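Local coordinates for protein tricorn protease (Thermoplasma acidophilum, PDB 1K32) that probably hydrolyses peptides as a serine protease, with two beta propellers that may gate substrate access within a six-chain assembly, at residues A[114-119]-A[157-162]; A[423-428]-A[474-479]; A[605-610]-A[624-629]; A[928-933]-A[1026-1031]. All blocks are in the same frame, centred on the assembly; numbering follows the deposited sequence.

Interaction 1: A[114-119]-A[157-162]; sequences FDPDGN and ILFADG
The ring of F159 is overlapped by the backbone and side chain at the D115-P116 junction, which lies over one of its faces. D115 CA is 3.8 Å from the centroid of the F159 ring and P116 CD is 3.7 Å from it. Both are CH-pi contacts set toward the rim, so the ring spans the junction rather than centring on one carbon. The shortest carbon approach is P116 CD to F159 CD2, at 3.4 Å, with the proline crossing the phenylalanine at about a right angle. F114 O meets the ring obliquely, 3.3 Å from F159 CD1. A torsion that sets CG of F159 anti to its carbonyl carbon (chi1 -62°) carries the ring across to the turn.

The chain under the ring makes a type I turn from D115 to G118. The carboxylate of D115 swings back beneath it, where OD2 takes the amide of N119 at 2.9 Å from N119 N and more weakly those of D117 and G118. That grip fixes the surface the ring lies on. Nearer the start of the turn segment, one water accepts from F114 N (2.8 Å) and donates to I157 O (3.0 Å), next to a direct backbone bond between A112 and I157. With an alanine in place of F159, the D115-P116 junction would probably lose its aromatic cover and a gap would open between turn and strand. The contact joins the turn that follows the innermost strand of one four-stranded blade to the innermost strand of the next, an arrangement characteristic of a beta propeller, here the six-bladed one.

Interaction 2: A[423-428]-A[474-479]; sequences ITDFTI and DYAPAF
With CG of D425 swung opposite the backbone N (chi1 -171°), its carboxylate reaches across to A476. T427 has the same disposition for OG1, which leaves CG2 facing P477 and F479. OD1 of D425 accepts the amide of A476 at 2.7 Å from A476 N. The bond is fairly straight (160°) and arrives on the syn side of the carboxylate, 22° out of its plane. OD2 lies beside the proline ring, 3.5 Å from P477 CD, and a water within hydrogen-bonding distance of both D425 OD2 and P477 O probably links them, though it has more acceptors nearby than it can serve.

Further along, the methyl of T427 touches P477 O (CG2 to O 3.3 Å) and meets the F479 ring obliquely, 3.8 Å from F479 CD1. A second water pairs with T427 OG1 and accepts from F479 N. Side-chain atoms and water thus bridge strands whose axes run parallel, 6.3 Å apart. Y475 turns its hydroxyl elsewhere, to Y559 O. Strands 426-428 and 474-479 are the innermost strands of consecutive blades, the parallel neighbours that surround the central channel of a seven-bladed beta propeller.

Interaction 3: A[605-610]-A[624-629]; sequences EVKNNL and VRKDDG
Two lysines, K607 and K626, cross at about a right angle with their ammonium nitrogens only 4.6 Å apart (NZ to NZ). K607, bent at its second and third torsions, lays its CD 3.6 Å from K626 NZ, while K626 reaches in with its chain extended beyond CG. E642 OE1 forms salt bridges with both ammonium groups, which probably accounts for their closeness. A water adds to this, donating to N608 O and accepting from K626 NZ, 2.8 Å away.

Beyond the lysines the chain turns a corner at N609. Its carbonyl is gripped by D627 N (N609 O to D627 N 2.9 Å, 145° at the hydrogen), and K626 CA sits 3.2 Å from the same N609 O in a CA-H...O contact. L610 then pairs with K626 as an antiparallel, non-hydrogen-bonded pair, and its methyl packs on V624 (L610 CD2 to V624 CB 3.8 Å). From just before the type I turn K626-G629, R625 NH2 reaches over to bind G629 O, in the guanidinium plane, at 2.6 Å.

Here the last strand of one propeller blade hands over to the next blade. F634 and Y632 add cation-pi contacts to K607 and K626 respectively. The shared carboxylate of E642 probably balances the two positive charges and is likely to keep both lysines protonated.

Interaction 4: A[928-933]-A[1026-1031]; sequences KIIAIT and IDALIE
I930 and L1029 carry this contact, in which a strand of the parallel sheet of the S41 peptidase domain, a ClpP/crotonase-like fold, is covered by the C-terminal helix. Their side chains slide past each other in opposite directions, CG2 of I930 pressing on CD1 of L1029. At the other end of the isoleucine, CD1 meets the methyl of A1028 (I930 CD1 to A1028 CB 3.6 Å). I930 has CG1 anti to its backbone N (chi1 -165°), which points that end at the helix; its second torsion, 149°, stands well off a staggered value, in keeping with a close fit. The other methyl of L1029 touches the base of K928 (L1029 CD2 to K928 CB 3.7 Å), and the lysine chain then turns away from the helix.

The strand and helix axes run nearly antiparallel, at 163°, and come within 9.1 Å. Replacing L1029 by an alanine would probably open a gap between helix and strand, leaving I930 CG2 and K928 CB without the methyls they touch.

Further out, I930 also touches I883 and I957 on the neighbouring strands, and its backbone bonds to L882 and V884 fix the strand in the sheet. The helix is anchored by D1027, which forms a salt bridge to R848 of helix 830-848, and by I1026, which packs on Y844 and V845. Between these two anchored elements the tightest point is I930 CG2 against L1029 CD1, at 3.4 Å, closer than carbons usually sit.

From the N terminus, interaction 1 comes first: it closes a loop of 37 residues between two blades of the six-bladed propeller. Next, interaction 2 closes 45 residues between blades of the seven-bladed propeller, and interaction 3 spans only 13, at the passage from one blade of that propeller to the next. Interaction 4 closes the longest loop, 92 residues, bringing the C-terminal helix back to the protease sheet. All four are in series; none nests or crosses. Interactions 2 and 3 share a propeller, their centres about 22 Å apart, whereas interaction 1 lies about 67 Å from interaction 2, centre to centre, on the opposite side of the chain's centre.

Interaction 1: A[114-119]-A[157-162]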
loop_
_atom_site.group_PDB
_atom_site.type_symbol
_atom_site.label_atom_id
_atom_site.label_comp_id
_atom_site.label_asym_id
_atom_site.label_seq_id
_atom_site.Cartn_x
_atom_site.Cartn_y
_atom_site.Cartn_z
ATOM N N PHE A 114 71.809 16.652 10.506
ATOM C CA PHE A 114 72.103 17.733 9.579
ATOM C C PHE A 114 73.450 17.469 8.925
ATOM O O PHE A 114 74.419 17.114 9.608
ATOM C CB PHE A 114 72.130 19.077 10.304
ATOM C CG PHE A 114 70.870 19.391 11.047
ATOM C CD1 PHE A 114 70.687 18.937 12.351
ATOM C CD2 PHE A 114 69.855 20.137 10.444
ATOM C CE1 PHE A 114 69.514 19.218 13.048
ATOM C CE2 PHE A 114 68.681 20.422 11.128
ATOM C CZ PHE A 114 68.509 19.961 12.440
ATOM N N ASP A 115 73.510 17.640 7.607
ATOM C CA ASP A 115 74.741 17.396 6.894
ATOM C C ASP A 115 75.716 18.552 7.115
ATOM O O ASP A 115 75.363 19.561 7.724
ATOM C CB ASP A 115 74.455 17.147 5.397
ATOM C CG ASP A 115 74.033 18.396 4.649
ATOM O OD1 ASP A 115 73.430 18.251 3.566
ATOM O OD2 ASP A 115 74.312 19.515 5.118
ATOM N N PRO A 116 76.963 18.404 6.650
ATOM C CA PRO A 116 77.974 19.454 6.815
ATOM C C PRO A 116 77.569 20.837 6.287
ATOM O O PRO A 116 78.008 21.844 6.827
ATOM C CB PRO A 116 79.186 18.876 6.089
ATOM C CG PRO A 116 79.030 17.400 6.327
ATOM C CD PRO A 116 77.553 17.202 6.041
ATOM N N ASP A 117 76.741 20.881 5.246
ATOM C CA ASP A 117 76.283 22.149 4.676
ATOM C C ASP A 117 75.174 22.769 5.528
ATOM O O ASP A 117 74.786 23.915 5.322
ATOM C CB ASP A 117 75.774 21.936 3.243
ATOM C CG ASP A 117 76.904 21.700 2.241
ATOM O OD1 ASP A 117 76.608 21.363 1.075
ATOM O OD2 ASP A 117 78.087 21.859 2.607
ATOM N N GLY A 118 74.668 22.004 6.491
ATOM C CA GLY A 118 73.607 22.497 7.350
ATOM C C GLY A 118 72.211 22.126 6.881
ATOM O O GLY A 118 71.222 22.604 7.440
ATOM N N ASN A 119 72.113 21.277 5.861
ATOM C CA ASN A 119 70.800 20.882 5.363
ATOM C C ASN A 119 70.153 19.822 6.233
ATOM O O ASN A 119 70.821 18.921 6.748
ATOM C CB ASN A 119 70.897 20.350 3.934
ATOM C CG ASN A 119 71.540 21.341 2.995
ATOM O OD1 ASN A 119 72.603 21.080 2.434
ATOM N ND2 ASN A 119 70.904 22.491 2.823
ATOM N N ILE A 157 71.774 10.188 11.795
ATOM C CA ILE A 157 72.933 10.286 10.936
ATOM C C ILE A 157 73.752 11.465 11.436
ATOM O O ILE A 157 73.234 12.566 11.610
ATOM C CB ILE A 157 72.590 10.504 9.435
ATOM C CG1 ILE A 157 73.897 10.609 8.644
ATOM C CG2 ILE A 157 71.764 11.778 9.237
ATOM C CD1 ILE A 157 73.752 10.339 7.167
ATOM N N LEU A 158 75.025 11.207 11.704
ATOM C CA LEU A 158 75.932 12.231 12.170
ATOM C C LEU A 158 77.079 12.296 11.173
ATOM O O LEU A 158 77.302 11.362 10.401
ATOM C CB LEU A 158 76.462 11.874 13.555
ATOM C CG LEU A 158 75.413 11.427 14.576
ATOM C CD1 LEU A 158 76.113 10.992 15.858
ATOM C CD2 LEU A 158 74.428 12.562 14.845
ATOM N N PHE A 159 77.805 13.403 11.182
ATOM C CA PHE A 159 78.920 13.562 10.267
ATOM C C PHE A 159 80.149 13.950 11.059
ATOM O O PHE A 159 80.106 14.856 11.882
ATOM C CB PHE A 159 78.616 14.635 9.222
ATOM C CG PHE A 159 77.443 14.314 8.345
ATOM C CD1 PHE A 159 76.150 14.368 8.845
ATOM C CD2 PHE A 159 77.634 13.955 7.013
ATOM C CE1 PHE A 159 75.054 14.070 8.031
ATOM C CE2 PHE A 159 76.555 13.652 6.191
ATOM C CZ PHE A 159 75.255 13.711 6.703
ATOM N N ALA A 160 81.241 13.245 10.810
ATOM C CA ALA A 160 82.489 13.513 11.496
ATOM C C ALA A 160 83.636 13.401 10.506
ATOM O O ALA A 160 83.766 12.405 9.790
ATOM C CB ALA A 160 82.684 12.524 12.634
ATOM N N ASP A 161 84.462 14.436 10.461
ATOM C CA ASP A 161 85.611 14.446 9.566
ATOM C C ASP A 161 85.214 14.010 8.158
ATOM O O ASP A 161 85.952 13.301 7.480
ATOM C CB ASP A 161 86.687 13.518 10.124
ATOM C CG ASP A 161 86.995 13.809 11.578
ATOM O OD1 ASP A 161 87.374 14.961 11.877
ATOM O OD2 ASP A 161 86.852 12.895 12.420
ATOM N N GLY A 162 84.031 14.436 7.730
ATOM C CA GLY A 162 83.563 14.082 6.408
ATOM C C GLY A 162 82.838 12.752 6.296
ATOM O O GLY A 162 82.049 12.564 5.367
HETATM O O HOH W 1 73.683 15.458 12.161
#

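Interaction 2: A[423-428]-A[474-479]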
loop_
_atom_site.group_PDB
_atom_site.type_symbol
_atom_site.label_atom_id
_atom_site.label_comp_id
_atom_site.label_asym_id
_atom_site.label_seq_id
_atom_site.Cartn_x
_atom_site.Cartn_y
_atom_site.Cartn_z
ATOM N N ILE A 423 33.758 -17.141 33.067
ATOM C CA ILE A 423 32.382 -17.595 32.904
ATOM C C ILE A 423 31.520 -16.337 32.711
ATOM O O ILE A 423 30.735 -15.969 33.572
ATOM C CB ILE A 423 31.933 -18.378 34.180
ATOM C CG1 ILE A 423 32.970 -19.468 34.501
ATOM C CG2 ILE A 423 30.570 -19.049 33.966
ATOM C CD1 ILE A 423 32.555 -20.437 35.625
ATOM N N THR A 424 31.671 -15.681 31.565
ATOM C CA THR A 424 30.939 -14.450 31.286
ATOM C C THR A 424 29.598 -14.615 30.558
ATOM O O THR A 424 28.824 -13.671 30.482
ATOM C CB THR A 424 31.837 -13.469 30.487
ATOM O OG1 THR A 424 32.306 -14.112 29.297
ATOM C CG2 THR A 424 33.044 -13.063 31.317
ATOM N N ASP A 425 29.326 -15.809 30.039
ATOM C CA ASP A 425 28.071 -16.087 29.328
ATOM C C ASP A 425 27.096 -16.813 30.281
ATOM O O ASP A 425 27.202 -18.021 30.481
ATOM C CB ASP A 425 28.367 -16.950 28.083
ATOM C CG ASP A 425 27.158 -17.114 27.160
ATOM O OD1 ASP A 425 27.318 -17.718 26.072
ATOM O OD2 ASP A 425 26.056 -16.651 27.512
ATOM N N PHE A 426 26.164 -16.061 30.872
ATOM C CA PHE A 426 25.188 -16.626 31.811
ATOM C C PHE A 426 23.842 -15.938 31.722
ATOM O O PHE A 426 23.736 -14.840 31.187
ATOM C CB PHE A 426 25.689 -16.546 33.264
ATOM C CG PHE A 426 26.089 -15.157 33.716
ATOM C CD1 PHE A 426 27.431 -14.807 33.822
ATOM C CD2 PHE A 426 25.127 -14.218 34.086
ATOM C CE1 PHE A 426 27.811 -13.547 34.296
ATOM C CE2 PHE A 426 25.501 -12.951 34.562
ATOM C CZ PHE A 426 26.838 -12.617 34.669
ATOM N N THR A 427 22.818 -16.586 32.268
ATOM C CA THR A 427 21.466 -16.037 32.245
ATOM C C THR A 427 20.715 -16.498 33.498
ATOM O O THR A 427 21.064 -17.508 34.100
ATOM C CB THR A 427 20.706 -16.496 30.961
ATOM O OG1 THR A 427 19.540 -15.691 30.782
ATOM C CG2 THR A 427 20.286 -17.971 31.058
ATOM N N ILE A 428 19.690 -15.750 33.889
ATOM C CA ILE A 428 18.915 -16.089 35.079
ATOM C C ILE A 428 17.460 -16.294 34.718
ATOM O O ILE A 428 16.875 -15.433 34.056
ATOM C CB ILE A 428 18.970 -14.952 36.123
ATOM C CG1 ILE A 428 20.410 -14.482 36.298
ATOM C CG2 ILE A 428 18.389 -15.438 37.455
ATOM C CD1 ILE A 428 20.541 -13.257 37.155
ATOM N N ASP A 474 29.073 -24.862 23.548
ATOM C CA ASP A 474 27.667 -24.545 23.778
ATOM C C ASP A 474 27.601 -23.184 24.457
ATOM O O ASP A 474 28.373 -22.892 25.366
ATOM C CB ASP A 474 27.047 -25.649 24.628
ATOM C CG ASP A 474 27.179 -27.006 23.962
ATOM O OD1 ASP A 474 27.674 -27.939 24.620
ATOM O OD2 ASP A 474 26.801 -27.128 22.770
ATOM N N TYR A 475 26.688 -22.333 24.006
ATOM C CA TYR A 475 26.655 -20.992 24.544
ATOM C C TYR A 475 25.291 -20.318 24.491
ATOM O O TYR A 475 24.276 -20.951 24.187
ATOM C CB TYR A 475 27.700 -20.144 23.785
ATOM C CG TYR A 475 27.488 -20.113 22.278
ATOM C CD1 TYR A 475 27.080 -18.938 21.625
ATOM C CD2 TYR A 475 27.635 -21.275 21.511
ATOM C CE1 TYR A 475 26.822 -18.926 20.237
ATOM C CE2 TYR A 475 27.372 -21.273 20.130
ATOM C CZ TYR A 475 26.965 -20.106 19.505
ATOM O OH TYR A 475 26.664 -20.139 18.159
ATOM N N ALA A 476 25.283 -19.029 24.829
ATOM C CA ALA A 476 24.068 -18.213 24.812
ATOM C C ALA A 476 22.800 -18.826 25.436
ATOM O O ALA A 476 21.730 -18.820 24.825
ATOM C CB ALA A 476 23.773 -17.759 23.342
ATOM N N PRO A 477 22.897 -19.369 26.665
ATOM C CA PRO A 477 21.677 -19.941 27.259
ATOM C C PRO A 477 20.594 -18.880 27.505
ATOM O O PRO A 477 20.882 -17.731 27.845
ATOM C CB PRO A 477 22.176 -20.550 28.572
ATOM C CG PRO A 477 23.361 -19.644 28.937
ATOM C CD PRO A 477 24.052 -19.486 27.581
ATOM N N ALA A 478 19.342 -19.272 27.337
ATOM C CA ALA A 478 18.224 -18.367 27.567
ATOM C C ALA A 478 16.982 -19.169 27.943
ATOM O O ALA A 478 16.589 -20.082 27.208
ATOM C CB ALA A 478 17.956 -17.521 26.316
ATOM N N PHE A 479 16.395 -18.865 29.102
ATOM C CA PHE A 479 15.179 -19.549 29.549
ATOM C C PHE A 479 13.969 -18.858 28.930
ATOM O O PHE A 479 14.038 -17.689 28.598
ATOM C CB PHE A 479 15.011 -19.483 31.078
ATOM C CG PHE A 479 16.041 -20.247 31.844
ATOM C CD1 PHE A 479 17.157 -19.605 32.367
ATOM C CD2 PHE A 479 15.902 -21.611 32.034
ATOM C CE1 PHE A 479 18.124 -20.315 33.068
ATOM C CE2 PHE A 479 16.858 -22.338 32.733
ATOM C CZ PHE A 479 17.977 -21.686 33.254
HETATM O O HOH W 2 23.334 -16.071 28.013
HETATM O O HOH W 3 17.119 -16.383 30.382
#

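Interaction 3: A[605-610]-A[624-629]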
loop_
_atom_site.group_PDB
_atom_site.type_symbol
_atom_site.label_atom_id
_atom_site.label_comp_id
_atom_site.label_asym_id
_atom_site.label_seq_id
_atom_site.Cartn_x
_atom_site.Cartn_y
_atom_site.Cartn_z
ATOM N N GLU A 605 13.536 -11.032 8.613
ATOM C CA GLU A 605 14.502 -10.074 9.130
ATOM C C GLU A 605 13.794 -8.957 9.881
ATOM O O GLU A 605 12.903 -8.304 9.342
ATOM C CB GLU A 605 15.314 -9.478 7.984
ATOM C CG GLU A 605 16.559 -8.741 8.426
ATOM C CD GLU A 605 17.379 -8.251 7.250
ATOM O OE1 GLU A 605 17.010 -7.220 6.664
ATOM O OE2 GLU A 605 18.387 -8.907 6.906
ATOM N N VAL A 606 14.200 -8.736 11.124
ATOM C CA VAL A 606 13.597 -7.701 11.949
ATOM C C VAL A 606 14.403 -6.411 11.921
ATOM O O VAL A 606 13.838 -5.325 11.984
ATOM C CB VAL A 606 13.475 -8.161 13.418
ATOM C CG1 VAL A 606 12.846 -7.066 14.260
ATOM C CG2 VAL A 606 12.658 -9.432 13.495
ATOM N N LYS A 607 15.723 -6.538 11.825
ATOM C CA LYS A 607 16.605 -5.378 11.814
ATOM C C LYS A 607 17.982 -5.802 11.317
ATOM O O LYS A 607 18.457 -6.882 11.667
ATOM C CB LYS A 607 16.727 -4.825 13.237
ATOM C CG LYS A 607 17.249 -3.407 13.330
ATOM C CD LYS A 607 16.191 -2.393 12.885
ATOM C CE LYS A 607 14.965 -2.415 13.791
ATOM N NZ LYS A 607 14.033 -1.284 13.471
ATOM N N ASN A 608 18.626 -4.964 10.507
ATOM C CA ASN A 608 19.958 -5.287 10.004
ATOM C C ASN A 608 20.980 -4.220 10.379
ATOM O O ASN A 608 20.651 -3.249 11.053
ATOM C CB ASN A 608 19.941 -5.480 8.480
ATOM C CG ASN A 608 19.535 -4.221 7.727
ATOM O OD1 ASN A 608 19.422 -3.138 8.302
ATOM N ND2 ASN A 608 19.321 -4.361 6.422
ATOM N N ASN A 609 22.222 -4.417 9.950
ATOM C CA ASN A 609 23.303 -3.483 10.228
ATOM C C ASN A 609 23.547 -3.283 11.717
ATOM O O ASN A 609 23.911 -2.189 12.154
ATOM C CB ASN A 609 23.013 -2.138 9.554
ATOM C CG ASN A 609 23.032 -2.234 8.041
ATOM O OD1 ASN A 609 22.314 -1.517 7.354
ATOM N ND2 ASN A 609 23.867 -3.123 7.515
ATOM N N LEU A 610 23.365 -4.348 12.493
ATOM C CA LEU A 610 23.570 -4.278 13.933
ATOM C C LEU A 610 25.008 -4.617 14.303
ATOM O O LEU A 610 25.732 -5.235 13.526
ATOM C CB LEU A 610 22.630 -5.243 14.658
ATOM C CG LEU A 610 21.130 -5.087 14.391
ATOM C CD1 LEU A 610 20.364 -6.139 15.189
ATOM C CD2 LEU A 610 20.674 -3.681 14.761
ATOM N N VAL A 624 19.846 -1.443 20.556
ATOM C CA VAL A 624 20.889 -1.929 19.668
ATOM C C VAL A 624 21.863 -0.831 19.308
ATOM O O VAL A 624 21.566 0.357 19.439
ATOM C CB VAL A 624 20.319 -2.491 18.335
ATOM C CG1 VAL A 624 19.398 -3.671 18.602
ATOM C CG2 VAL A 624 19.590 -1.391 17.571
ATOM N N ARG A 625 23.035 -1.260 18.865
ATOM C CA ARG A 625 24.076 -0.373 18.389
ATOM C C ARG A 625 24.124 -0.783 16.915
ATOM O O ARG A 625 24.064 -1.977 16.598
ATOM C CB ARG A 625 25.409 -0.691 19.071
ATOM C CG ARG A 625 26.633 -0.107 18.380
ATOM C CD ARG A 625 26.928 1.305 18.811
ATOM N NE ARG A 625 27.309 1.374 20.220
ATOM C CZ ARG A 625 27.568 2.507 20.862
ATOM N NH1 ARG A 625 27.902 2.483 22.147
ATOM N NH2 ARG A 625 27.496 3.663 20.214
ATOM N N LYS A 626 24.181 0.191 16.015
ATOM C CA LYS A 626 24.243 -0.126 14.600
ATOM C C LYS A 626 25.623 0.198 14.049
ATOM O O LYS A 626 26.467 0.746 14.758
ATOM C CB LYS A 626 23.154 0.630 13.833
ATOM C CG LYS A 626 21.754 0.212 14.244
ATOM C CD LYS A 626 20.684 0.722 13.301
ATOM C CE LYS A 626 19.306 0.274 13.782
ATOM N NZ LYS A 626 18.242 0.565 12.805
ATOM N N ASP A 627 25.849 -0.151 12.788
ATOM C CA ASP A 627 27.135 0.086 12.149
ATOM C C ASP A 627 27.463 1.570 12.077
ATOM O O ASP A 627 28.629 1.947 11.976
ATOM C CB ASP A 627 27.140 -0.529 10.747
ATOM C CG ASP A 627 26.070 0.058 9.852
ATOM O OD1 ASP A 627 24.929 0.243 10.331
ATOM O OD2 ASP A 627 26.364 0.327 8.666
ATOM N N ASP A 628 26.436 2.410 12.140
ATOM C CA ASP A 628 26.641 3.849 12.092
ATOM C C ASP A 628 27.130 4.364 13.446
ATOM O O ASP A 628 27.356 5.561 13.622
ATOM C CB ASP A 628 25.344 4.561 11.697
ATOM C CG ASP A 628 24.250 4.404 12.736
ATOM O OD1 ASP A 628 24.487 3.750 13.775
ATOM O OD2 ASP A 628 23.148 4.942 12.512
ATOM N N GLY A 629 27.281 3.451 14.401
ATOM C CA GLY A 629 27.762 3.827 15.714
ATOM C C GLY A 629 26.727 4.372 16.679
ATOM O O GLY A 629 27.023 4.546 17.853
HETATM O O HOH W 4 18.775 -1.384 10.905
#

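Interaction 4: A[928-933]-A[1026-1031]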
loop_
_atom_site.group_PDB
_atom_site.type_symbol
_atom_site.label_atom_id
_atom_site.label_comp_id
_atom_site.label_asym_id
_atom_site.label_seq_id
_atom_site.Cartn_x
_atom_site.Cartn_y
_atom_site.Cartn_z
ATOM N N LYS A 928 63.170 -27.762 -2.699
ATOM C CA LYS A 928 63.920 -27.180 -1.596
ATOM C C LYS A 928 63.413 -25.806 -1.187
ATOM O O LYS A 928 63.057 -24.985 -2.022
ATOM C CB LYS A 928 65.402 -27.080 -1.974
ATOM C CG LYS A 928 66.066 -28.420 -2.264
ATOM C CD LYS A 928 66.050 -29.299 -1.028
ATOM C CE LYS A 928 66.610 -30.685 -1.306
ATOM N NZ LYS A 928 66.583 -31.518 -0.065
ATOM N N ILE A 929 63.415 -25.555 0.111
ATOM C CA ILE A 929 62.953 -24.285 0.622
ATOM C C ILE A 929 64.066 -23.572 1.374
ATOM O O ILE A 929 64.953 -24.206 1.942
ATOM C CB ILE A 929 61.779 -24.482 1.587
ATOM C CG1 ILE A 929 60.720 -25.382 0.941
ATOM C CG2 ILE A 929 61.178 -23.129 1.940
ATOM C CD1 ILE A 929 59.588 -25.752 1.870
ATOM N N ILE A 930 64.008 -22.248 1.362
ATOM C CA ILE A 930 64.971 -21.423 2.069
ATOM C C ILE A 930 64.209 -20.221 2.606
ATOM O O ILE A 930 63.343 -19.673 1.926
ATOM C CB ILE A 930 66.131 -20.966 1.136
ATOM C CG1 ILE A 930 67.287 -20.443 1.986
ATOM C CG2 ILE A 930 65.648 -19.903 0.148
ATOM C CD1 ILE A 930 68.656 -20.680 1.351
ATOM N N ALA A 931 64.510 -19.829 3.839
ATOM C CA ALA A 931 63.816 -18.709 4.443
ATOM C C ALA A 931 64.718 -17.514 4.684
ATOM O O ALA A 931 65.910 -17.653 4.962
ATOM C CB ALA A 931 63.159 -19.145 5.761
ATOM N N ILE A 932 64.135 -16.332 4.538
ATOM C CA ILE A 932 64.851 -15.094 4.781
ATOM C C ILE A 932 64.147 -14.322 5.888
ATOM O O ILE A 932 62.939 -14.055 5.801
ATOM C CB ILE A 932 64.905 -14.173 3.542
ATOM C CG1 ILE A 932 65.406 -14.940 2.318
ATOM C CG2 ILE A 932 65.884 -13.039 3.813
ATOM C CD1 ILE A 932 65.474 -14.086 1.053
ATOM N N THR A 933 64.905 -13.960 6.921
ATOM C CA THR A 933 64.369 -13.202 8.049
ATOM C C THR A 933 65.329 -12.069 8.431
ATOM O O THR A 933 66.513 -12.115 8.078
ATOM C CB THR A 933 64.159 -14.125 9.283
ATOM O OG1 THR A 933 63.307 -13.470 10.219
ATOM C CG2 THR A 933 65.505 -14.443 9.976
ATOM N N ILE A 1026 69.031 -16.885 -3.119
ATOM C CA ILE A 1026 68.917 -17.387 -4.479
ATOM C C ILE A 1026 70.118 -18.278 -4.819
ATOM O O ILE A 1026 69.961 -19.404 -5.296
ATOM C CB ILE A 1026 68.845 -16.227 -5.497
ATOM C CG1 ILE A 1026 67.502 -15.496 -5.362
ATOM C CG2 ILE A 1026 69.009 -16.779 -6.919
ATOM C CD1 ILE A 1026 67.427 -14.209 -6.133
ATOM N N ASP A 1027 71.317 -17.775 -4.556
ATOM C CA ASP A 1027 72.525 -18.534 -4.850
ATOM C C ASP A 1027 72.607 -19.827 -4.049
ATOM O O ASP A 1027 73.045 -20.859 -4.567
ATOM C CB ASP A 1027 73.750 -17.666 -4.586
ATOM C CG ASP A 1027 73.832 -16.481 -5.528
ATOM O OD1 ASP A 1027 74.536 -15.498 -5.205
ATOM O OD2 ASP A 1027 73.196 -16.537 -6.602
ATOM N N ALA A 1028 72.172 -19.777 -2.793
ATOM C CA ALA A 1028 72.213 -20.950 -1.932
ATOM C C ALA A 1028 71.316 -22.051 -2.484
ATOM O O ALA A 1028 71.697 -23.222 -2.504
ATOM C CB ALA A 1028 71.786 -20.581 -0.502
ATOM N N LEU A 1029 70.125 -21.675 -2.935
ATOM C CA LEU A 1029 69.203 -22.654 -3.492
ATOM C C LEU A 1029 69.705 -23.191 -4.827
ATOM O O LEU A 1029 69.582 -24.387 -5.099
ATOM C CB LEU A 1029 67.805 -22.055 -3.666
ATOM C CG LEU A 1029 66.895 -22.143 -2.434
ATOM C CD1 LEU A 1029 65.535 -21.561 -2.769
ATOM C CD2 LEU A 1029 66.746 -23.595 -1.993
ATOM N N ILE A 1030 70.261 -22.315 -5.661
ATOM C CA ILE A 1030 70.789 -22.749 -6.951
ATOM C C ILE A 1030 71.832 -23.844 -6.710
ATOM O O ILE A 1030 71.886 -24.843 -7.437
ATOM C CB ILE A 1030 71.438 -21.575 -7.718
ATOM C CG1 ILE A 1030 70.359 -20.576 -8.135
ATOM C CG2 ILE A 1030 72.165 -22.086 -8.957
ATOM C CD1 ILE A 1030 70.901 -19.358 -8.861
ATOM N N GLU A 1031 72.647 -23.656 -5.670
ATOM C CA GLU A 1031 73.677 -24.632 -5.313
ATOM C C GLU A 1031 73.033 -25.936 -4.850
ATOM O O GLU A 1031 73.336 -27.005 -5.372
ATOM C CB GLU A 1031 74.578 -24.072 -4.205
#